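Local coordinates for protein glutaredoxin-glutathione complex (Polygonaceae, PDB 5KQA) that binds glutathione and, as a glutaredoxin of the thioredoxin superfamily, probably catalyses glutathione-dependent reduction of disulfides, at residues A[21-26]-A[79-84]; A[37-42]-A[60-65]; A[55-60]-A[114-119]; A[94-99]-A[118-123]. All coordinates share one frame; numbering follows the deposited sequence.

Interaction 1: A[21-26]-A[79-84]. With GSH (glutathione), chain B.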
loop_
_atom_site.group_PDB
_atom_site.type_symbol
_atom_site.label_atom_id
_atom_site.label_comp_id
_atom_site.label_asym_id
_atom_site.label_seq_id
_atom_site.Cartn_x
_atom_site.Cartn_y
_atom_site.Cartn_z
ATOM N N GLU A 21 -19.916 -10.939 1.456
ATOM C CA GLU A 21 -18.946 -12.015 1.297
ATOM C C GLU A 21 -17.779 -11.568 0.412
ATOM O O GLU A 21 -16.631 -11.923 0.659
ATOM C CB GLU A 21 -19.622 -13.257 0.708
ATOM C CG GLU A 21 -18.675 -14.231 0.015
ATOM C CD GLU A 21 -17.886 -15.086 0.990
ATOM O OE1 GLU A 21 -17.992 -14.860 2.218
ATOM O OE2 GLU A 21 -17.155 -15.988 0.521
ATOM N N GLN A 22 -18.072 -10.788 -0.622
ATOM C CA GLN A 22 -17.020 -10.307 -1.509
ATOM C C GLN A 22 -16.097 -9.334 -0.795
ATOM O O GLN A 22 -14.877 -9.364 -0.983
ATOM C CB GLN A 22 -17.618 -9.649 -2.749
ATOM C CG GLN A 22 -18.055 -10.646 -3.801
ATOM C CD GLN A 22 -18.793 -9.989 -4.936
ATOM O OE1 GLN A 22 -19.672 -9.153 -4.714
ATOM N NE2 GLN A 22 -18.437 -10.351 -6.167
ATOM N N LEU A 23 -16.679 -8.473 0.029
ATOM C CA LEU A 23 -15.882 -7.516 0.796
ATOM C C LEU A 23 -15.005 -8.250 1.799
ATOM O O LEU A 23 -13.832 -7.929 1.963
ATOM C CB LEU A 23 -16.780 -6.500 1.511
ATOM C CG LEU A 23 -16.109 -5.183 1.921
ATOM C CD1 LEU A 23 -17.099 -4.028 1.824
ATOM C CD2 LEU A 23 -15.521 -5.272 3.329
ATOM N N LYS A 24 -15.586 -9.248 2.456
ATOM C CA LYS A 24 -14.864 -10.071 3.420
ATOM C C LYS A 24 -13.672 -10.797 2.781
ATOM O O LYS A 24 -12.573 -10.785 3.324
ATOM C CB LYS A 24 -15.820 -11.082 4.056
ATOM C CG LYS A 24 -15.165 -12.012 5.049
ATOM C CD LYS A 24 -16.173 -12.981 5.635
ATOM C CE LYS A 24 -15.674 -14.411 5.535
ATOM N NZ LYS A 24 -16.578 -15.362 6.241
ATOM N N MET A 25 -13.912 -11.441 1.641
ATOM C CA MET A 25 -12.867 -12.122 0.878
ATOM C C MET A 25 -11.778 -11.157 0.406
ATOM O O MET A 25 -10.589 -11.453 0.491
ATOM C CB MET A 25 -13.474 -12.837 -0.326
ATOM C CG MET A 25 -14.360 -14.018 0.026
ATOM S SD MET A 25 -13.454 -15.312 0.902
ATOM C CE MET A 25 -13.883 -14.938 2.589
ATOM N N ALA A 26 -12.193 -10.004 -0.102
ATOM C CA ALA A 26 -11.249 -8.973 -0.520
ATOM C C ALA A 26 -10.379 -8.469 0.648
ATOM O O ALA A 26 -9.180 -8.250 0.492
ATOM C CB ALA A 26 -12.003 -7.812 -1.162
ATOM N N GLN A 79 -10.765 -2.234 -3.050
ATOM C CA GLN A 79 -10.753 -0.813 -2.722
ATOM C C GLN A 79 -11.790 -0.520 -1.628
ATOM O O GLN A 79 -11.557 0.299 -0.741
ATOM C CB GLN A 79 -11.010 0.042 -3.970
ATOM C CG GLN A 79 -10.621 1.511 -3.775
ATOM C CD GLN A 79 -10.408 2.257 -5.087
ATOM O OE1 GLN A 79 -10.669 1.726 -6.169
ATOM N NE2 GLN A 79 -9.931 3.499 -4.993
ATOM N N ALA A 80 -12.925 -1.211 -1.682
ATOM C CA ALA A 80 -13.949 -1.073 -0.654
ATOM C C ALA A 80 -13.456 -1.578 0.702
ATOM O O ALA A 80 -13.742 -0.976 1.741
ATOM C CB ALA A 80 -15.225 -1.817 -1.062
ATOM N N ALA A 81 -12.737 -2.692 0.697
ATOM C CA ALA A 81 -12.185 -3.242 1.931
ATOM C C ALA A 81 -11.132 -2.304 2.534
ATOM O O ALA A 81 -11.037 -2.159 3.758
ATOM C CB ALA A 81 -11.594 -4.618 1.675
ATOM N N LEU A 82 -10.354 -1.652 1.675
ATOM C CA LEU A 82 -9.304 -0.753 2.156
ATOM C C LEU A 82 -9.924 0.496 2.764
ATOM O O LEU A 82 -9.381 1.071 3.709
ATOM C CB LEU A 82 -8.346 -0.367 1.029
ATOM C CG LEU A 82 -7.390 -1.440 0.491
ATOM C CD1 LEU A 82 -6.781 -0.978 -0.831
ATOM C CD2 LEU A 82 -6.271 -1.821 1.498
ATOM N N LEU A 83 -11.065 0.917 2.219
ATOM C CA LEU A 83 -11.815 2.025 2.798
ATOM C C LEU A 83 -12.306 1.654 4.197
ATOM O O LEU A 83 -12.126 2.402 5.148
ATOM C CB LEU A 83 -13.001 2.411 1.908
ATOM C CG LEU A 83 -13.981 3.461 2.468
ATOM C CD1 LEU A 83 -13.265 4.728 2.964
ATOM C CD2 LEU A 83 -15.029 3.824 1.423
ATOM N N GLN A 84 -12.944 0.499 4.317
ATOM C CA GLN A 84 -13.403 0.034 5.615
ATOM C C GLN A 84 -12.249 -0.053 6.622
ATOM O O GLN A 84 -12.373 0.347 7.775
ATOM C CB GLN A 84 -14.082 -1.326 5.478
ATOM C CG GLN A 84 -14.421 -1.981 6.812
ATOM C CD GLN A 84 -14.853 -3.419 6.652
ATOM O OE1 GLN A 84 -14.138 -4.351 7.043
ATOM N NE2 GLN A 84 -16.030 -3.614 6.071
HETATM N N1 GSH B . -3.310 13.040 -1.630
HETATM C CA1 GSH B . -3.380 11.756 -2.248
HETATM C C1 GSH B . -1.987 11.168 -2.222
HETATM O O11 GSH B . -1.822 9.923 -2.327
HETATM O O12 GSH B . -0.990 11.931 -2.080
HETATM C CB1 GSH B . -3.920 11.870 -3.668
HETATM C CG1 GSH B . -3.935 10.511 -4.358
HETATM C CD1 GSH B . -4.964 10.451 -5.484
HETATM O OE1 GSH B . -5.624 11.433 -5.772
HETATM N N2 GSH B . -5.162 9.237 -6.209
HETATM C CA2 GSH B . -6.124 9.145 -7.261
HETATM C C2 GSH B . -7.301 8.281 -6.884
HETATM O O2 GSH B . -7.164 7.290 -6.182
HETATM C CB2 GSH B . -5.553 8.428 -8.463
HETATM S SG2 GSH B . -4.530 9.493 -9.442
HETATM N N3 GSH B . -8.580 8.607 -7.405
HETATM C CA3 GSH B . -9.692 7.776 -7.095
HETATM C C3 GSH B . -9.451 6.392 -7.697
HETATM O O31 GSH B . -9.914 5.365 -7.134
HETATM O O32 GSH B . -8.783 6.246 -8.761
#
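Leu23 reaches from segment 21-26 of helix 20-35 onto segment 79-84 of helix 75-86 with both of its methyl groups. Its CG stands anti to the backbone N (chi1 -159°), which places the branch over the facing helix. From there CD1 lies 4.1 Å from CB of Ala80. The other methyl, CD2, makes a tight contact of 3.2 Å with NE2 of Gln84, whose extended side chain crosses that of Leu23 obliquely at the exposed border. Deeper in, CB of Ala26 meets CB of Ala81 at 4.3 Å. The axes of the two segments pass 8.6 Å apart at 77°, with small alanines at the crossing.

Gln79 points away from this interface. Its chain is extended, and NE2 donates to carboxylate O31 of glutathione at 2.8 Å, with an N-H...O angle of 162°. Arg89 O also accepts from NE2, and Lys44 NZ bonds OE1, so the amide is held at both ends. An alanine here would probably leave glutathione O31 without this donor and Lys44 without one of its partners.

Helix 75-86 lies between helix 20-35, where Ala26 also touches Ala77 and Ile78, and strand 93-96, where Leu82 packs on Asn93 and Phe95.

Interaction 2: A[37-42]-A[60-65]; sequences NPLVVF and LGARYQ
Gln65 is gripped by Leu39 and Val41 through two backbone hydrogen bonds. Gln65 N donates to Leu39 O at 2.9 Å, and Val41 N donates to Gln65 O at 2.8 Å. Both are nearly straight, the second with an N-H...O angle of 175°. They form the parallel bridge between Val40 and Gln65 that starts the pairing of strands 39-43 and 65-68. Helix 48-60 links these strands, giving the beta-alpha-beta unit of the thioredoxin fold. Just before the bridge, a water accepts from Leu39 N at 3.0 Å. Its approach to Arg63 O is doubtfully short.

Asn37 lies against Gln65, their amide planes turned 75° apart. Its OD1 is 3.3 Å from CB of Gln65, while its ND2 bonds Leu33 O at the end of helix 20-35. An alanine here would probably leave Leu33 O without that donor and open a gap beside the Gln65 chain.

On the other side of the sheet, Leu39 and Tyr64 lie side by side, pointing the same way. CG of Tyr64 sits between the backbone N and the carbonyl carbon (chi1 53°). From there the ring leads away from Leu39 towards helix 48-60, where OH bonds Asp58 OD1. CD2 of Leu39 approaches CB of Ala62 at 4.3 Å. Closer still, CG of Leu39 is 3.4 Å from CB of Tyr64.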
loop_
_atom_site.group_PDB
_atom_site.type_symbol
_atom_site.label_atom_id
_atom_site.label_comp_id
_atom_site.label_asym_id
_atom_site.label_seq_id
_atom_site.Cartn_x
_atom_site.Cartn_y
_atom_site.Cartn_z
ATOM N N ASN A 37 4.322 -9.079 3.056
ATOM C CA ASN A 37 5.223 -8.135 2.404
ATOM C C ASN A 37 5.611 -7.032 3.355
ATOM O O ASN A 37 4.743 -6.393 3.937
ATOM C CB ASN A 37 4.579 -7.529 1.159
ATOM C CG ASN A 37 4.461 -8.516 0.033
ATOM O OD1 ASN A 37 5.420 -8.759 -0.684
ATOM N ND2 ASN A 37 3.275 -9.089 -0.136
ATOM N N PRO A 38 6.920 -6.817 3.542
ATOM C CA PRO A 38 7.336 -5.714 4.412
ATOM C C PRO A 38 6.734 -4.386 3.943
ATOM O O PRO A 38 6.228 -3.611 4.746
ATOM C CB PRO A 38 8.862 -5.727 4.286
ATOM C CG PRO A 38 9.188 -7.163 3.964
ATOM C CD PRO A 38 8.054 -7.659 3.114
ATOM N N LEU A 39 6.755 -4.155 2.639
ATOM C CA LEU A 39 6.200 -2.938 2.060
ATOM C C LEU A 39 5.191 -3.276 0.950
ATOM O O LEU A 39 5.514 -3.994 0.001
ATOM C CB LEU A 39 7.331 -2.058 1.516
ATOM C CG LEU A 39 6.959 -0.846 0.659
ATOM C CD1 LEU A 39 6.018 0.089 1.434
ATOM C CD2 LEU A 39 8.205 -0.107 0.186
ATOM N N VAL A 40 3.970 -2.771 1.076
ATOM C CA VAL A 40 2.947 -3.001 0.059
ATOM C C VAL A 40 2.418 -1.676 -0.451
ATOM O O VAL A 40 2.116 -0.771 0.331
ATOM C CB VAL A 40 1.739 -3.829 0.577
ATOM C CG1 VAL A 40 0.728 -4.064 -0.559
ATOM C CG2 VAL A 40 2.189 -5.154 1.180
ATOM N N VAL A 41 2.283 -1.575 -1.766
ATOM C CA VAL A 41 1.692 -0.397 -2.371
ATOM C C VAL A 41 0.436 -0.781 -3.141
ATOM O O VAL A 41 0.532 -1.249 -4.269
ATOM C CB VAL A 41 2.677 0.311 -3.314
ATOM C CG1 VAL A 41 2.032 1.556 -3.885
ATOM C CG2 VAL A 41 3.965 0.681 -2.564
ATOM N N PHE A 42 -0.742 -0.596 -2.540
ATOM C CA PHE A 42 -1.974 -0.792 -3.298
ATOM C C PHE A 42 -2.094 0.386 -4.247
ATOM O O PHE A 42 -2.050 1.535 -3.842
ATOM C CB PHE A 42 -3.201 -0.921 -2.403
ATOM C CG PHE A 42 -3.199 -2.162 -1.563
ATOM C CD1 PHE A 42 -3.611 -3.380 -2.096
ATOM C CD2 PHE A 42 -2.773 -2.120 -0.244
ATOM C CE1 PHE A 42 -3.608 -4.538 -1.322
ATOM C CE2 PHE A 42 -2.772 -3.273 0.544
ATOM C CZ PHE A 42 -3.188 -4.487 -0.003
ATOM N N LEU A 60 15.202 4.807 -2.787
ATOM C CA LEU A 60 15.599 4.489 -1.416
ATOM C C LEU A 60 16.161 3.083 -1.285
ATOM O O LEU A 60 16.668 2.715 -0.226
ATOM C CB LEU A 60 14.418 4.624 -0.457
ATOM C CG LEU A 60 13.819 6.000 -0.195
ATOM C CD1 LEU A 60 12.675 5.839 0.797
ATOM C CD2 LEU A 60 14.869 6.974 0.323
ATOM N N GLY A 61 16.056 2.286 -2.346
ATOM C CA GLY A 61 16.545 0.913 -2.313
ATOM C C GLY A 61 15.618 -0.042 -1.574
ATOM O O GLY A 61 16.032 -1.097 -1.084
ATOM N N ALA A 62 14.347 0.324 -1.498
ATOM C CA ALA A 62 13.378 -0.481 -0.766
ATOM C C ALA A 62 12.607 -1.388 -1.717
ATOM O O ALA A 62 12.195 -0.964 -2.792
ATOM C CB ALA A 62 12.419 0.421 0.016
ATOM N N ARG A 63 12.407 -2.641 -1.332
ATOM C CA ARG A 63 11.598 -3.506 -2.177
ATOM C C ARG A 63 10.150 -3.503 -1.702
ATOM O O ARG A 63 9.861 -3.563 -0.502
ATOM C CB ARG A 63 12.159 -4.929 -2.224
ATOM C CG ARG A 63 11.869 -5.792 -1.020
ATOM C CD ARG A 63 12.366 -7.207 -1.293
ATOM N NE ARG A 63 13.728 -7.194 -1.829
ATOM C CZ ARG A 63 14.265 -8.177 -2.547
ATOM N NH1 ARG A 63 13.557 -9.265 -2.829
ATOM N NH2 ARG A 63 15.513 -8.067 -2.990
ATOM N N TYR A 64 9.243 -3.406 -2.661
ATOM C CA TYR A 64 7.831 -3.351 -2.364
ATOM C C TYR A 64 7.060 -4.285 -3.270
ATOM O O TYR A 64 7.509 -4.628 -4.365
ATOM C CB TYR A 64 7.309 -1.924 -2.514
ATOM C CG TYR A 64 7.642 -1.311 -3.843
ATOM C CD1 TYR A 64 8.825 -0.610 -4.021
ATOM C CD2 TYR A 64 6.789 -1.452 -4.928
ATOM C CE1 TYR A 64 9.152 -0.051 -5.237
ATOM C CE2 TYR A 64 7.111 -0.896 -6.154
ATOM C CZ TYR A 64 8.293 -0.187 -6.295
ATOM O OH TYR A 64 8.636 0.372 -7.507
ATOM N N GLN A 65 5.903 -4.706 -2.787
ATOM C CA GLN A 65 4.934 -5.400 -3.607
ATOM C C GLN A 65 3.913 -4.383 -4.090
ATOM O O GLN A 65 3.229 -3.741 -3.286
ATOM C CB GLN A 65 4.249 -6.524 -2.818
ATOM C CG GLN A 65 3.168 -7.245 -3.601
ATOM C CD GLN A 65 3.756 -8.035 -4.726
ATOM O OE1 GLN A 65 4.518 -8.969 -4.489
ATOM N NE2 GLN A 65 3.430 -7.660 -5.969
HETATM O O HOH W 1 8.765 -5.358 0.800
#

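Interaction 3: A[55-60]-A[114-119]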
loop_
_atom_site.group_PDB
_atom_site.type_symbol
_atom_site.label_atom_id
_atom_site.label_comp_id
_atom_site.label_asym_id
_atom_site.label_seq_id
_atom_site.Cartn_x
_atom_site.Cartn_y
_atom_site.Cartn_z
ATOM N N LYS A 55 8.612 5.471 -7.375
ATOM C CA LYS A 55 9.901 6.062 -7.724
ATOM C C LYS A 55 10.729 6.384 -6.468
ATOM O O LYS A 55 11.933 6.126 -6.425
ATOM C CB LYS A 55 9.680 7.323 -8.563
ATOM C CG LYS A 55 10.922 7.876 -9.234
ATOM C CD LYS A 55 10.532 8.939 -10.258
ATOM C CE LYS A 55 11.729 9.445 -11.054
ATOM N NZ LYS A 55 12.695 10.211 -10.213
ATOM N N LEU A 56 10.081 6.945 -5.449
ATOM C CA LEU A 56 10.745 7.207 -4.168
ATOM C C LEU A 56 11.308 5.927 -3.558
ATOM O O LEU A 56 12.472 5.878 -3.168
ATOM C CB LEU A 56 9.781 7.863 -3.172
ATOM C CG LEU A 56 10.365 8.087 -1.765
ATOM C CD1 LEU A 56 11.307 9.271 -1.749
ATOM C CD2 LEU A 56 9.295 8.249 -0.717
ATOM N N PHE A 57 10.474 4.897 -3.459
ATOM C CA PHE A 57 10.914 3.622 -2.902
ATOM C C PHE A 57 12.036 3.006 -3.731
ATOM O O PHE A 57 12.957 2.415 -3.172
ATOM C CB PHE A 57 9.741 2.640 -2.794
ATOM C CG PHE A 57 8.747 3.012 -1.750
ATOM C CD1 PHE A 57 9.170 3.503 -0.523
ATOM C CD2 PHE A 57 7.392 2.891 -1.991
ATOM C CE1 PHE A 57 8.260 3.857 0.451
ATOM C CE2 PHE A 57 6.474 3.250 -1.020
ATOM C CZ PHE A 57 6.910 3.729 0.201
ATOM N N ASP A 58 11.963 3.137 -5.056
ATOM C CA ASP A 58 13.044 2.660 -5.925
ATOM C C ASP A 58 14.375 3.297 -5.523
ATOM O O ASP A 58 15.381 2.608 -5.313
ATOM C CB ASP A 58 12.757 2.972 -7.404
ATOM C CG ASP A 58 11.602 2.147 -7.977
ATOM O OD1 ASP A 58 11.329 1.038 -7.474
ATOM O OD2 ASP A 58 10.969 2.615 -8.950
ATOM N N GLN A 59 14.363 4.623 -5.410
ATOM C CA GLN A 59 15.568 5.398 -5.127
ATOM C C GLN A 59 16.099 5.146 -3.707
ATOM O O GLN A 59 17.307 5.233 -3.456
ATOM C CB GLN A 59 15.281 6.885 -5.361
ATOM C CG GLN A 59 14.945 7.193 -6.824
ATOM C CD GLN A 59 14.583 8.645 -7.071
ATOM O OE1 GLN A 59 14.024 9.315 -6.203
ATOM N NE2 GLN A 59 14.901 9.139 -8.262
ATOM N N LEU A 60 15.202 4.807 -2.787
ATOM C CA LEU A 60 15.599 4.489 -1.416
ATOM C C LEU A 60 16.161 3.083 -1.285
ATOM O O LEU A 60 16.668 2.715 -0.226
ATOM C CB LEU A 60 14.418 4.624 -0.457
ATOM C CG LEU A 60 13.819 6.000 -0.195
ATOM C CD1 LEU A 60 12.675 5.839 0.797
ATOM C CD2 LEU A 60 14.869 6.974 0.323
ATOM N N GLY A 114 12.306 12.156 8.441
ATOM C CA GLY A 114 13.385 11.220 8.706
ATOM C C GLY A 114 12.968 9.874 9.268
ATOM O O GLY A 114 13.808 9.099 9.719
ATOM N N LYS A 115 11.671 9.584 9.235
ATOM C CA LYS A 115 11.151 8.360 9.848
ATOM C C LYS A 115 11.034 7.176 8.884
ATOM O O LYS A 115 11.000 6.027 9.317
ATOM C CB LYS A 115 9.781 8.636 10.471
ATOM C CG LYS A 115 9.813 9.682 11.586
ATOM C CD LYS A 115 10.651 9.217 12.766
ATOM C CE LYS A 115 10.879 10.349 13.756
ATOM N NZ LYS A 115 11.657 11.448 13.123
ATOM N N LEU A 116 10.963 7.460 7.589
ATOM C CA LEU A 116 10.648 6.434 6.589
ATOM C C LEU A 116 11.711 5.338 6.468
ATOM O O LEU A 116 11.386 4.151 6.482
ATOM C CB LEU A 116 10.430 7.086 5.217
ATOM C CG LEU A 116 9.918 6.193 4.089
ATOM C CD1 LEU A 116 8.633 5.524 4.511
ATOM C CD2 LEU A 116 9.706 6.997 2.800
ATOM N N VAL A 117 12.971 5.730 6.330
ATOM C CA VAL A 117 14.040 4.738 6.160
ATOM C C VAL A 117 14.171 3.805 7.372
ATOM O O VAL A 117 14.305 2.594 7.198
ATOM C CB VAL A 117 15.397 5.418 5.870
ATOM C CG1 VAL A 117 16.545 4.410 5.941
ATOM C CG2 VAL A 117 15.350 6.065 4.493
ATOM N N PRO A 118 14.135 4.356 8.598
ATOM C CA PRO A 118 14.166 3.479 9.776
ATOM C C PRO A 118 12.961 2.535 9.836
ATOM O O PRO A 118 13.126 1.390 10.253
ATOM C CB PRO A 118 14.145 4.463 10.958
ATOM C CG PRO A 118 14.720 5.734 10.394
ATOM C CD PRO A 118 14.222 5.783 8.971
ATOM N N MET A 119 11.777 3.011 9.451
ATOM C CA MET A 119 10.582 2.159 9.410
ATOM C C MET A 119 10.761 1.042 8.396
ATOM O O MET A 119 10.396 -0.110 8.655
ATOM C CB MET A 119 9.330 2.962 9.044
ATOM C CG MET A 119 8.849 3.958 10.078
ATOM S SD MET A 119 7.539 4.993 9.376
ATOM C CE MET A 119 6.552 3.745 8.575
#
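Leu116 meets Leu56, Phe57 and Leu60 with a single methyl group, CD2. The contact joins two helices of the thioredoxin-like fold of this glutaredoxin: helix 48-60 and the late helix 116-122. It is wholly apolar at the side-chain level.

Leu56 and Leu116 reach toward each other tip to tip, their CD2 methyls 3.8 Å apart. Both have CG anti to the backbone N (chi1 176° for Leu56), which sends each CG out toward the other helix. Leu60 comes in differently. Its CG is anti to the carbonyl carbon, and its side chain crosses that of Leu116 at about a right angle. CD1 of Leu60 then lies 3.8 Å from the same CD2 of Leu116. Phe57 also crosses Leu116 at about a right angle. Its ring atom CE1 lies 4.2 Å from Leu116 CD2.

Leu116 is buried, and Ile96 of strand 93-96 and Val107 of helix 104-112 also pack on it. Val107 touches Leu56 and Phe57 as well, so three helices converge here. Phe57 continues inward to Leu39, Val41 and Val94 of the sheet. Towards solvent the contact ends with exposed Val117, where CG2 lies 4.3 Å from CD2 of Leu60.

Interaction 4: A[94-99]-A[118-123]; sequences VFIGGK and PMLTEC
Ile96 fills the tightly packed part of this contact, placing its two branches against different residues of segment 118-123. CG1 is anti to the carbonyl carbon, and CD1 is carried out anti to CA (chi2 180°). This tip, CD1, lies 3.7 Å from CD2 of Leu120, and the two side chains cross at a slant. The same CD1 meets CE of Met119 at 4.0 Å. The Met119 chain bends at its last torsion (chi3 45°) and crosses Ile96 at about a right angle. The other branch, CG2 of Ile96, lies 3.7 Å from SG of Cys123 and 3.8 Å from the backbone O of Met119. Ile96 and Leu120 are both buried, and Leu39 of strand 39-43 touches each of them.

Strand 93-96 is an inner strand of the mixed four-stranded sheet in this thioredoxin-like fold. Helix 116-122 packs on the sheet here, at the end of the hairpin that runs from strand 93-96 into strand 99-102. A type I' turn from Ile96 to Lys99 makes the connection, closed by Ile96 N to Lys99 O at 2.8 Å and Lys99 N to Ile96 O at 3.0 Å.

The turn is the solvent side. Gly97 is exposed there, and its CA lies 3.6 Å from CB of Cys123. A side chain at Gly97 would point into that CB, and both Gly97 and Gly98 have positive phi. Cys123 sits just past the helix, partly exposed, with Pro38 also touching its side chain.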
loop_
_atom_site.group_PDB
_atom_site.type_symbol
_atom_site.label_atom_id
_atom_site.label_comp_id
_atom_site.label_asym_id
_atom_site.label_seq_id
_atom_site.Cartn_x
_atom_site.Cartn_y
_atom_site.Cartn_z
ATOM N N VAL A 94 -0.468 2.693 1.066
ATOM C CA VAL A 94 0.790 2.057 1.458
ATOM C C VAL A 94 0.763 1.442 2.867
ATOM O O VAL A 94 0.286 2.056 3.823
ATOM C CB VAL A 94 1.953 3.093 1.385
ATOM C CG1 VAL A 94 3.303 2.451 1.739
ATOM C CG2 VAL A 94 2.005 3.733 0.005
ATOM N N PHE A 95 1.285 0.222 2.982
ATOM C CA PHE A 95 1.493 -0.418 4.279
ATOM C C PHE A 95 2.967 -0.735 4.457
ATOM O O PHE A 95 3.633 -1.150 3.510
ATOM C CB PHE A 95 0.678 -1.706 4.406
ATOM C CG PHE A 95 -0.803 -1.486 4.509
ATOM C CD1 PHE A 95 -1.536 -1.090 3.401
ATOM C CD2 PHE A 95 -1.462 -1.702 5.705
ATOM C CE1 PHE A 95 -2.897 -0.910 3.483
ATOM C CE2 PHE A 95 -2.824 -1.522 5.799
ATOM C CZ PHE A 95 -3.544 -1.116 4.684
ATOM N N ILE A 96 3.466 -0.535 5.671
ATOM C CA ILE A 96 4.848 -0.870 6.015
ATOM C C ILE A 96 4.871 -1.647 7.331
ATOM O O ILE A 96 4.347 -1.176 8.338
ATOM C CB ILE A 96 5.733 0.397 6.143
ATOM C CG1 ILE A 96 5.836 1.099 4.786
ATOM C CG2 ILE A 96 7.137 0.041 6.663
ATOM C CD1 ILE A 96 6.676 2.357 4.798
ATOM N N GLY A 97 5.453 -2.841 7.310
ATOM C CA GLY A 97 5.536 -3.670 8.502
ATOM C C GLY A 97 4.179 -4.003 9.102
ATOM O O GLY A 97 4.050 -4.163 10.307
ATOM N N GLY A 98 3.166 -4.124 8.252
ATOM C CA GLY A 98 1.837 -4.471 8.714
ATOM C C GLY A 98 1.009 -3.262 9.101
ATOM O O GLY A 98 -0.165 -3.382 9.439
ATOM N N LYS A 99 1.609 -2.081 9.037
ATOM C CA LYS A 99 0.919 -0.888 9.501
ATOM C C LYS A 99 0.575 0.044 8.348
ATOM O O LYS A 99 1.344 0.183 7.393
ATOM C CB LYS A 99 1.768 -0.166 10.544
ATOM C CG LYS A 99 2.039 -1.011 11.781
ATOM C CD LYS A 99 1.751 -0.244 13.047
ATOM C CE LYS A 99 2.177 -1.027 14.274
ATOM N NZ LYS A 99 1.316 -2.208 14.495
ATOM N N PRO A 118 14.135 4.356 8.598
ATOM C CA PRO A 118 14.166 3.479 9.776
ATOM C C PRO A 118 12.961 2.535 9.836
ATOM O O PRO A 118 13.126 1.390 10.253
ATOM C CB PRO A 118 14.145 4.463 10.958
ATOM C CG PRO A 118 14.720 5.734 10.394
ATOM C CD PRO A 118 14.222 5.783 8.971
ATOM N N MET A 119 11.777 3.011 9.451
ATOM C CA MET A 119 10.582 2.159 9.410
ATOM C C MET A 119 10.761 1.042 8.396
ATOM O O MET A 119 10.396 -0.110 8.655
ATOM C CB MET A 119 9.330 2.962 9.044
ATOM C CG MET A 119 8.849 3.958 10.078
ATOM S SD MET A 119 7.539 4.993 9.376
ATOM C CE MET A 119 6.552 3.745 8.575
ATOM N N LEU A 120 11.312 1.404 7.237
ATOM C CA LEU A 120 11.544 0.461 6.151
ATOM C C LEU A 120 12.595 -0.573 6.544
ATOM O O LEU A 120 12.510 -1.737 6.175
ATOM C CB LEU A 120 11.977 1.205 4.881
ATOM C CG LEU A 120 10.873 1.978 4.149
ATOM C CD1 LEU A 120 11.463 2.877 3.067
ATOM C CD2 LEU A 120 9.861 1.025 3.528
ATOM N N THR A 121 13.579 -0.136 7.317
ATOM C CA THR A 121 14.633 -1.021 7.774
ATOM C C THR A 121 14.130 -1.944 8.878
ATOM O O THR A 121 14.466 -3.125 8.908
ATOM C CB THR A 121 15.844 -0.213 8.286
ATOM O OG1 THR A 121 16.349 0.607 7.224
ATOM C CG2 THR A 121 16.942 -1.143 8.780
ATOM N N GLU A 122 13.316 -1.395 9.774
ATOM C CA GLU A 122 12.838 -2.118 10.950
ATOM C C GLU A 122 12.044 -3.363 10.553
ATOM O O GLU A 122 12.042 -4.369 11.269
ATOM C CB GLU A 122 11.979 -1.187 11.831
ATOM C CG GLU A 122 11.629 -1.714 13.229
ATOM C CD GLU A 122 10.180 -2.195 13.361
ATOM O OE1 GLU A 122 9.493 -2.353 12.330
ATOM O OE2 GLU A 122 9.720 -2.417 14.505
ATOM N N CYS A 123 11.391 -3.305 9.397
ATOM C CA CYS A 123 10.515 -4.397 8.972
ATOM C C CYS A 123 11.087 -5.229 7.834
ATOM O O CYS A 123 10.419 -6.145 7.335
ATOM C CB CYS A 123 9.163 -3.845 8.539
ATOM S SG CYS A 123 9.242 -2.957 6.998
#

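From the N terminus, helix 20-35 opens interaction 1, which closes on helix 75-86. Interaction 2 is nested inside that loop and brings strand 39-43 beside the start of strand 65-68. Interaction 3 starts at the end of helix 48-60 and crosses both of these along the chain before closing on helix 116-122. Interaction 4 follows interactions 1 and 2 in series. It ends on the same helix as interaction 3, and the two share Pro118 and Met119. Interactions 2, 3 and 4 adjoin one another around the sheet and its helices. Interaction 1 lies across the chain's centre from 2 and 3, but Leu82 joins it to Phe42 and Phe95.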